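Long-range contacts in adenosine monophosphate-protein transferase (Sulfolobus tokodaii, PDB 2EKM), which is of unknown function but belongs to the adenosine-specific kinase family, and so probably acts on or binds an adenosine-containing compound: residues L117-A122 with I131-G136; G21-I26 with V103-R108; G62-L67 with Y87-F92. One frame throughout, in Å; residues are numbered along the deposited sequence.

Contact 1: residues L117-A122 with I131-G136; sequences LQVLVA and IGVVDG
Gln118 and Val134 form an antiparallel hydrogen-bonded pair: Gln118 N donates to Val134 O at 3.1 Å, and Val134 N donates to Gln118 O at 2.8 Å. Farther on, Leu120 N donates to Gly132 O (2.8 Å), but the return bond to Leu120 O comes from Ile131 N (2.9 Å) and not from Gly132 N, so the pattern loses its regularity here. A weaker CA-H contact runs from Leu117 to Val134 O.

Apolar contacts line both faces of this hairpin. On the face of Leu117, Val119 and Val133, Leu117 has CG anti to the backbone N (chi1 178°), and its CD1 leans across to lie 3.8 Å from Val133 CB. Val119 CG2 lies 4.2 Å from Val133 CG1. Asp135 brings only its CB near Leu117 CD1; its carboxylate bonds to Thr113 and to His82 of the second subunit. On the other face, with Leu120, the side chains of Gln118 and Val134 run alongside each other. Gly132 sits under the Leu120 side chain with a phi of 159°, where a CB would strike the preceding carbonyl. At the other end of the pairing Ile131 fits between Leu120 and Ala122: its CG1 lies 3.6 Å from Leu120 CB and its CG2 3.6 Å from Ala122 CB.

Across the two segments the hydrogen bonds are all main-chain, while mostly aliphatic side chains fill the buried faces; Leu117 and Val119 pack on Ile20 of the same chain, and Leu120 and Ile131 meet neighbouring subunits.

Contact 2: residues G21-I26 with V103-R108; sequences GQSHFI and VEEVVR
Arg108 and Gln22 meet through two stretched side chains: Arg108 sets CG between its backbone N and carbonyl carbon (chi1 56°) and then runs extended to NE, while Gln22 has CG anti to the backbone N (chi1 -174°) and is likewise straight. Gln22 OE1 therefore lies in the guanidinium plane, at its edge, accepting from Arg108 NE at 3.2 Å and from Arg108 NH2 at 3.1 Å. Both bonds are somewhat bent. The amide is turned 70° against the guanidinium, with NE well above the amide plane and NH2 closer to it. Two donors and a third bond, from Gln22 NE2 to Phe110 O of the third subunit, hold the amide's rotation.

The main chain is gripped as well. Gln22 N donates to Arg108 O at 2.8 Å, and Gln22 O receives both Val107 N (2.8 Å) and Arg108 N (3.3 Å) from the same side of its plane. At Gly21 a CB would run into Arg108 O.

Farther along, Glu105 O lies at the edge of the His24 ring, 3.0 Å from CD2. Ser23 OG makes a weak approach to that oxygen, its stronger partner being Thr28. Glu105 bends at chi2, laying CG 4.0 Å from Phe25 CB, and its carboxylate pairs with Lys27. A glycerol lies beside His24.

Val103 to Val106 form a type I turn, and Val107 and Arg108 together facing Gln22 make a classic beta bulge, here where strand 108-113 joins strand 16-22 in the antiparallel sheet.

Contact 3: residues G62-L67 with Y87-F92; sequences GNDEEL and YIKNGF
Tyr87 meets Leu67 through its CB, which lies 4.1 Å from Leu67 CD2, and through its carbonyl O, 3.7 Å from Leu67 CD1. With CG anti to the carbonyl carbon (chi1 -86°), its ring leads off from the contact, and OH bonds to Thr74 and to the carbonyl of Glu11. Ile88 adds its backbone: CA passes the same Leu67 CD1, while the side chain points away.

Lys89 starts toward the helix, CB 4.1 Å from Leu67 CD1, and its chain kinks at chi3, near 12°. The Lys89 and Asp64 side chains cross at about a right angle, and their ends form a long salt bridge, Lys89 NZ to Asp64 OD2 3.9 Å. A water bridges the gap more closely: it accepts from Lys89 NZ at 2.9 Å and faces Asp64 OD1 and Glu66 OE1, although more acceptors lie within its reach than it has protons. Asp64 is also the N-cap of the helix, its OD1 accepting from Leu67 N at 2.9 Å. An alanine here would probably leave Leu67 N without its cap and the Lys89 ammonium without its salt-bridge mate.

The contact sets the first turn of helix 65-78 on the end of strand 83-89. Leu67 also touches Thr16 of strand 16-22 and Lys44 of strand 44-50, the two strands flanking 83-89, while the Tyr87 side chain packs on Leu70 and Ala71 of the helix.

All three contacts are largely buried, contact 1 wholly so; contacts 1 and 2 both reach the third subunit, whereas contact 3 meets no other chain and runs from buried Leu67 to partly exposed Asp64 and Lys89. Contacts 2 and 3 share the five-stranded sheet, through neighbouring strands 16-22 and 83-89, and contact 3 is nested inside the loop that contact 2 closes; contact 1 belongs to the separate three-stranded sheet. Their chemistry follows: a hairpin ladder with mostly aliphatic faces in contact 1, a bulge with an arginine-amide grip in contact 2, and apolar helix-on-strand packing with a charged, water-bridged outer end in contact 3. Contacts 1 and 3 lie on opposite sides of the chain's centre.

Contact 1: residues L117-A122 with I131-G136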
loop_
_atom_site.group_PDB
_atom_site.type_symbol
_atom_site.label_atom_id
_atom_site.label_comp_id
_atom_site.label_asym_id
_atom_site.label_seq_id
_atom_site.Cartn_x
_atom_site.Cartn_y
_atom_site.Cartn_z
ATOM N N LEU A 117 2.454 0.586 -18.592
ATOM C CA LEU A 117 2.315 1.215 -17.285
ATOM C C LEU A 117 2.746 2.670 -17.198
ATOM O O LEU A 117 3.780 3.064 -17.735
ATOM C CB LEU A 117 3.106 0.404 -16.254
ATOM C CG LEU A 117 3.154 0.910 -14.806
ATOM C CD1 LEU A 117 1.820 0.647 -14.120
ATOM C CD2 LEU A 117 4.283 0.195 -14.054
ATOM N N GLN A 118 1.938 3.460 -16.497
ATOM C CA GLN A 118 2.224 4.869 -16.273
ATOM C C GLN A 118 2.280 5.093 -14.763
ATOM O O GLN A 118 1.452 4.562 -14.019
ATOM C CB GLN A 118 1.119 5.755 -16.854
ATOM C CG GLN A 118 1.117 5.906 -18.367
ATOM C CD GLN A 118 -0.064 6.731 -18.849
ATOM O OE1 GLN A 118 -0.000 7.394 -19.888
ATOM N NE2 GLN A 118 -1.155 6.688 -18.095
ATOM N N VAL A 119 3.261 5.867 -14.313
ATOM C CA VAL A 119 3.385 6.179 -12.897
ATOM C C VAL A 119 3.030 7.654 -12.752
ATOM O O VAL A 119 3.582 8.504 -13.452
ATOM C CB VAL A 119 4.819 5.924 -12.376
ATOM C CG1 VAL A 119 4.920 6.331 -10.913
ATOM C CG2 VAL A 119 5.173 4.449 -12.527
ATOM N N LEU A 120 2.084 7.941 -11.861
ATOM C CA LEU A 120 1.627 9.301 -11.613
ATOM C C LEU A 120 2.466 9.904 -10.496
ATOM O O LEU A 120 2.465 9.411 -9.369
ATOM C CB LEU A 120 0.144 9.283 -11.230
ATOM C CG LEU A 120 -0.752 8.565 -12.251
ATOM C CD1 LEU A 120 -2.151 8.399 -11.693
ATOM C CD2 LEU A 120 -0.779 9.343 -13.559
ATOM N N VAL A 121 3.174 10.982 -10.815
ATOM C CA VAL A 121 4.054 11.630 -9.854
ATOM C C VAL A 121 3.680 13.077 -9.546
ATOM O O VAL A 121 3.584 13.912 -10.444
ATOM C CB VAL A 121 5.512 11.598 -10.365
ATOM C CG1 VAL A 121 6.456 12.141 -9.305
ATOM C CG2 VAL A 121 5.891 10.179 -10.753
ATOM N N ALA A 122 3.463 13.364 -8.268
ATOM C CA ALA A 122 3.127 14.715 -7.841
ATOM C C ALA A 122 4.439 15.408 -7.508
ATOM O O ALA A 122 5.353 14.791 -6.955
ATOM C CB ALA A 122 2.230 14.672 -6.615
ATOM N N ILE A 131 1.782 9.136 -6.568
ATOM C CA ILE A 131 0.405 9.152 -6.089
ATOM C C ILE A 131 -0.434 8.009 -6.652
ATOM O O ILE A 131 -1.585 7.826 -6.257
ATOM C CB ILE A 131 -0.293 10.496 -6.407
ATOM C CG1 ILE A 131 -0.401 10.695 -7.918
ATOM C CG2 ILE A 131 0.474 11.640 -5.764
ATOM C CD1 ILE A 131 -1.284 11.871 -8.305
ATOM N N GLY A 132 0.150 7.242 -7.566
ATOM C CA GLY A 132 -0.561 6.123 -8.154
ATOM C C GLY A 132 0.019 5.693 -9.486
ATOM O O GLY A 132 1.069 6.179 -9.909
ATOM N N VAL A 133 -0.662 4.762 -10.144
ATOM C CA VAL A 133 -0.227 4.270 -11.441
ATOM C C VAL A 133 -1.432 3.955 -12.318
ATOM O O VAL A 133 -2.544 3.785 -11.823
ATOM C CB VAL A 133 0.598 2.965 -11.314
ATOM C CG1 VAL A 133 1.794 3.176 -10.387
ATOM C CG2 VAL A 133 -0.289 1.838 -10.792
ATOM N N VAL A 134 -1.203 3.900 -13.625
ATOM C CA VAL A 134 -2.247 3.529 -14.567
ATOM C C VAL A 134 -1.723 2.208 -15.107
ATOM O O VAL A 134 -0.835 2.174 -15.959
ATOM C CB VAL A 134 -2.404 4.542 -15.723
ATOM C CG1 VAL A 134 -3.519 4.080 -16.669
ATOM C CG2 VAL A 134 -2.735 5.917 -15.164
ATOM N N ASP A 135 -2.257 1.118 -14.567
ATOM C CA ASP A 135 -1.846 -0.224 -14.946
ATOM C C ASP A 135 -2.803 -0.811 -15.977
ATOM O O ASP A 135 -3.906 -1.234 -15.642
ATOM C CB ASP A 135 -1.825 -1.124 -13.706
ATOM C CG ASP A 135 -1.175 -2.469 -13.970
ATOM O OD1 ASP A 135 -1.027 -2.836 -15.153
ATOM O OD2 ASP A 135 -0.821 -3.159 -12.990
ATOM N N GLY A 136 -2.375 -0.834 -17.232
ATOM C CA GLY A 136 -3.224 -1.389 -18.265
ATOM C C GLY A 136 -4.377 -0.483 -18.637
ATOM O O GLY A 136 -4.320 0.735 -18.446
#

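Contact 2: residues G21-I26 with V103-R108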
loop_
_atom_site.group_PDB
_atom_site.type_symbol
_atom_site.label_atom_id
_atom_site.label_comp_id
_atom_site.label_asym_id
_atom_site.label_seq_id
_atom_site.Cartn_x
_atom_site.Cartn_y
_atom_site.Cartn_z
ATOM N N GLY A 21 7.734 0.185 -5.949
ATOM C CA GLY A 21 7.194 0.434 -4.628
ATOM C C GLY A 21 7.895 1.554 -3.890
ATOM O O GLY A 21 8.579 2.385 -4.487
ATOM N N GLN A 22 7.725 1.565 -2.575
ATOM C CA GLN A 22 8.327 2.579 -1.726
ATOM C C GLN A 22 8.979 1.890 -0.539
ATOM O O GLN A 22 8.426 0.938 0.023
ATOM C CB GLN A 22 7.253 3.544 -1.236
ATOM C CG GLN A 22 7.767 4.732 -0.462
ATOM C CD GLN A 22 6.628 5.597 0.031
ATOM O OE1 GLN A 22 5.676 5.859 -0.705
ATOM N NE2 GLN A 22 6.714 6.045 1.278
ATOM N N SER A 23 10.146 2.387 -0.152
ATOM C CA SER A 23 10.892 1.812 0.953
ATOM C C SER A 23 11.604 2.916 1.738
ATOM O O SER A 23 11.284 4.096 1.598
ATOM C CB SER A 23 11.922 0.824 0.391
ATOM O OG SER A 23 12.591 0.138 1.423
ATOM N N HIS A 24 12.558 2.522 2.576
ATOM C CA HIS A 24 13.337 3.478 3.354
ATOM C C HIS A 24 14.613 2.780 3.808
ATOM O O HIS A 24 14.675 1.552 3.825
ATOM C CB HIS A 24 12.540 3.969 4.567
ATOM C CG HIS A 24 12.509 2.998 5.704
ATOM N ND1 HIS A 24 13.264 3.169 6.845
ATOM C CD2 HIS A 24 11.837 1.833 5.865
ATOM C CE1 HIS A 24 13.058 2.150 7.660
ATOM N NE2 HIS A 24 12.197 1.326 7.089
ATOM N N PHE A 25 15.622 3.568 4.165
ATOM C CA PHE A 25 16.915 3.055 4.620
ATOM C C PHE A 25 17.700 2.425 3.475
ATOM O O PHE A 25 17.148 1.705 2.641
ATOM C CB PHE A 25 16.740 2.026 5.744
ATOM C CG PHE A 25 18.005 1.751 6.520
ATOM C CD1 PHE A 25 18.952 2.756 6.717
ATOM C CD2 PHE A 25 18.248 0.493 7.061
ATOM C CE1 PHE A 25 20.123 2.507 7.439
ATOM C CE2 PHE A 25 19.419 0.234 7.785
ATOM C CZ PHE A 25 20.356 1.243 7.973
ATOM N N ILE A 26 19.000 2.692 3.456
ATOM C CA ILE A 26 19.887 2.184 2.415
ATOM C C ILE A 26 19.937 0.653 2.341
ATOM O O ILE A 26 20.238 0.092 1.284
ATOM C CB ILE A 26 21.327 2.730 2.621
ATOM C CG1 ILE A 26 22.186 2.441 1.389
ATOM C CG2 ILE A 26 21.956 2.098 3.850
ATOM C CD1 ILE A 26 21.697 3.118 0.142
ATOM N N VAL A 103 9.953 -7.611 3.142
ATOM C CA VAL A 103 11.240 -6.972 3.387
ATOM C C VAL A 103 10.972 -5.867 4.405
ATOM O O VAL A 103 10.147 -4.985 4.162
ATOM C CB VAL A 103 11.830 -6.378 2.087
ATOM C CG1 VAL A 103 13.009 -5.467 2.410
ATOM C CG2 VAL A 103 12.289 -7.510 1.171
ATOM N N GLU A 104 11.668 -5.920 5.541
ATOM C CA GLU A 104 11.463 -4.956 6.622
ATOM C C GLU A 104 11.562 -3.468 6.290
ATOM O O GLU A 104 11.032 -2.643 7.038
ATOM C CB GLU A 104 12.379 -5.285 7.810
ATOM C CG GLU A 104 13.866 -5.390 7.489
ATOM C CD GLU A 104 14.678 -5.781 8.716
ATOM O OE1 GLU A 104 14.121 -6.491 9.575
ATOM O OE2 GLU A 104 15.865 -5.395 8.819
ATOM N N GLU A 105 12.231 -3.116 5.192
ATOM C CA GLU A 105 12.347 -1.720 4.783
ATOM C C GLU A 105 11.168 -1.282 3.907
ATOM O O GLU A 105 10.784 -0.121 3.873
ATOM C CB GLU A 105 13.657 -1.558 4.010
ATOM C CG GLU A 105 14.867 -1.412 4.934
ATOM C CD GLU A 105 15.540 -2.756 5.093
ATOM O OE1 GLU A 105 15.309 -3.628 4.267
ATOM O OE2 GLU A 105 16.294 -2.920 6.051
ATOM N N VAL A 106 10.602 -2.232 3.168
ATOM C CA VAL A 106 9.500 -1.940 2.253
ATOM C C VAL A 106 8.264 -1.369 2.954
ATOM O O VAL A 106 7.746 -1.955 3.895
ATOM C CB VAL A 106 9.109 -3.213 1.450
ATOM C CG1 VAL A 106 7.863 -2.961 0.603
ATOM C CG2 VAL A 106 10.268 -3.625 0.547
ATOM N N VAL A 107 7.796 -0.220 2.478
ATOM C CA VAL A 107 6.623 0.430 3.048
ATOM C C VAL A 107 5.359 -0.016 2.311
ATOM O O VAL A 107 4.321 -0.290 2.925
ATOM C CB VAL A 107 6.750 1.966 2.954
ATOM C CG1 VAL A 107 5.493 2.636 3.496
ATOM C CG2 VAL A 107 7.964 2.427 3.739
ATOM N N ARG A 108 5.457 -0.095 0.990
ATOM C CA ARG A 108 4.334 -0.510 0.162
ATOM C C ARG A 108 4.785 -0.709 -1.274
ATOM O O ARG A 108 5.898 -0.322 -1.643
ATOM C CB ARG A 108 3.229 0.542 0.193
ATOM C CG ARG A 108 3.693 1.924 -0.224
ATOM C CD ARG A 108 2.514 2.862 -0.364
ATOM N NE ARG A 108 2.953 4.247 -0.422
ATOM C CZ ARG A 108 2.166 5.266 -0.736
ATOM N NH1 ARG A 108 0.889 5.055 -1.026
ATOM N NH2 ARG A 108 2.659 6.497 -0.750
#

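Contact 3: residues G62-L67 with Y87-F92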
loop_
_atom_site.group_PDB
_atom_site.type_symbol
_atom_site.label_atom_id
_atom_site.label_comp_id
_atom_site.label_asym_id
_atom_site.label_seq_id
_atom_site.Cartn_x
_atom_site.Cartn_y
_atom_site.Cartn_z
ATOM N N GLY A 62 21.838 -6.389 -8.634
ATOM C CA GLY A 62 21.094 -7.354 -9.423
ATOM C C GLY A 62 22.063 -8.349 -10.031
ATOM O O GLY A 62 23.253 -8.309 -9.726
ATOM N N ASN A 63 21.567 -9.244 -10.882
ATOM C CA ASN A 63 22.427 -10.235 -11.523
ATOM C C ASN A 63 22.284 -10.193 -13.041
ATOM O O ASN A 63 22.683 -11.125 -13.736
ATOM C CB ASN A 63 22.105 -11.648 -11.012
ATOM C CG ASN A 63 20.684 -12.076 -11.327
ATOM O OD1 ASN A 63 19.944 -11.367 -12.010
ATOM N ND2 ASN A 63 20.297 -13.247 -10.832
ATOM N N ASP A 64 21.706 -9.105 -13.544
ATOM C CA ASP A 64 21.515 -8.917 -14.978
ATOM C C ASP A 64 21.732 -7.446 -15.307
ATOM O O ASP A 64 20.961 -6.582 -14.890
ATOM C CB ASP A 64 20.106 -9.334 -15.407
ATOM C CG ASP A 64 19.924 -9.288 -16.918
ATOM O OD1 ASP A 64 19.817 -8.171 -17.474
ATOM O OD2 ASP A 64 19.901 -10.366 -17.548
ATOM N N GLU A 65 22.785 -7.177 -16.068
ATOM C CA GLU A 65 23.155 -5.821 -16.450
ATOM C C GLU A 65 22.032 -5.030 -17.122
ATOM O O GLU A 65 21.800 -3.866 -16.791
ATOM C CB GLU A 65 24.382 -5.877 -17.365
ATOM C CG GLU A 65 25.128 -4.568 -17.509
ATOM C CD GLU A 65 26.464 -4.745 -18.210
ATOM O OE1 GLU A 65 27.306 -5.516 -17.696
ATOM O OE2 GLU A 65 26.674 -4.119 -19.272
ATOM N N GLU A 66 21.336 -5.655 -18.065
ATOM C CA GLU A 66 20.257 -4.974 -18.768
ATOM C C GLU A 66 19.064 -4.661 -17.863
ATOM O O GLU A 66 18.437 -3.611 -18.002
ATOM C CB GLU A 66 19.807 -5.806 -19.975
ATOM C CG GLU A 66 20.900 -5.984 -21.030
ATOM C CD GLU A 66 20.426 -6.759 -22.253
ATOM O OE1 GLU A 66 19.939 -7.899 -22.085
ATOM O OE2 GLU A 66 20.547 -6.231 -23.383
ATOM N N LEU A 67 18.752 -5.560 -16.935
ATOM C CA LEU A 67 17.632 -5.323 -16.026
ATOM C C LEU A 67 17.990 -4.214 -15.043
ATOM O O LEU A 67 17.132 -3.431 -14.637
ATOM C CB LEU A 67 17.266 -6.604 -15.266
ATOM C CG LEU A 67 16.739 -7.748 -16.134
ATOM C CD1 LEU A 67 16.303 -8.908 -15.243
ATOM C CD2 LEU A 67 15.576 -7.255 -16.987
ATOM N N TYR A 87 13.090 -5.073 -11.870
ATOM C CA TYR A 87 12.794 -5.649 -13.173
ATOM C C TYR A 87 13.203 -7.107 -13.060
ATOM O O TYR A 87 14.274 -7.409 -12.533
ATOM C CB TYR A 87 13.609 -4.965 -14.275
ATOM C CG TYR A 87 12.968 -3.716 -14.829
ATOM C CD1 TYR A 87 12.057 -3.786 -15.882
ATOM C CD2 TYR A 87 13.261 -2.462 -14.296
ATOM C CE1 TYR A 87 11.455 -2.639 -16.390
ATOM C CE2 TYR A 87 12.662 -1.309 -14.795
ATOM C CZ TYR A 87 11.762 -1.406 -15.842
ATOM O OH TYR A 87 11.161 -0.272 -16.335
ATOM N N ILE A 88 12.354 -8.011 -13.534
ATOM C CA ILE A 88 12.669 -9.435 -13.477
ATOM C C ILE A 88 12.369 -10.122 -14.800
ATOM O O ILE A 88 11.514 -9.681 -15.564
ATOM C CB ILE A 88 11.876 -10.169 -12.356
ATOM C CG1 ILE A 88 10.371 -10.071 -12.621
ATOM C CG2 ILE A 88 12.240 -9.588 -10.991
ATOM C CD1 ILE A 88 9.515 -10.847 -11.631
ATOM N N LYS A 89 13.089 -11.206 -15.055
ATOM C CA LYS A 89 12.883 -12.003 -16.228
ATOM C C LYS A 89 13.165 -13.444 -15.882
ATOM O O LYS A 89 13.825 -13.760 -14.899
ATOM C CB LYS A 89 13.868 -11.513 -17.286
ATOM C CG LYS A 89 13.483 -11.936 -18.701
ATOM C CD LYS A 89 14.638 -11.718 -19.677
ATOM C CE LYS A 89 15.952 -11.424 -18.948
ATOM N NZ LYS A 89 17.081 -11.743 -19.817
ATOM N N ASN A 90 12.627 -14.371 -16.668
ATOM C CA ASN A 90 12.782 -15.796 -16.393
ATOM C C ASN A 90 12.158 -16.104 -15.029
ATOM O O ASN A 90 12.660 -16.920 -14.252
ATOM C CB ASN A 90 14.266 -16.188 -16.414
ATOM C CG ASN A 90 14.466 -17.681 -16.542
ATOM O OD1 ASN A 90 13.694 -18.354 -17.222
ATOM N ND2 ASN A 90 15.509 -18.207 -15.905
ATOM N N GLY A 91 11.053 -15.420 -14.760
ATOM C CA GLY A 91 10.319 -15.577 -13.518
ATOM C C GLY A 91 9.162 -14.597 -13.568
ATOM O O GLY A 91 9.107 -13.762 -14.477
ATOM N N PHE A 92 8.247 -14.677 -12.604
ATOM C CA PHE A 92 7.089 -13.790 -12.590
ATOM C C PHE A 92 6.864 -13.133 -11.234
ATOM O O PHE A 92 7.325 -13.627 -10.206
ATOM C CB PHE A 92 5.830 -14.572 -12.981
ATOM C CG PHE A 92 5.946 -15.296 -14.298
ATOM C CD1 PHE A 92 5.928 -14.593 -15.499
ATOM C CD2 PHE A 92 6.067 -16.686 -14.332
ATOM C CE1 PHE A 92 6.025 -15.262 -16.724
ATOM C CE2 PHE A 92 6.167 -17.369 -15.550
ATOM C CZ PHE A 92 6.145 -16.652 -16.750
HETATM O O HOH W 1 18.429 -9.178 -19.866
#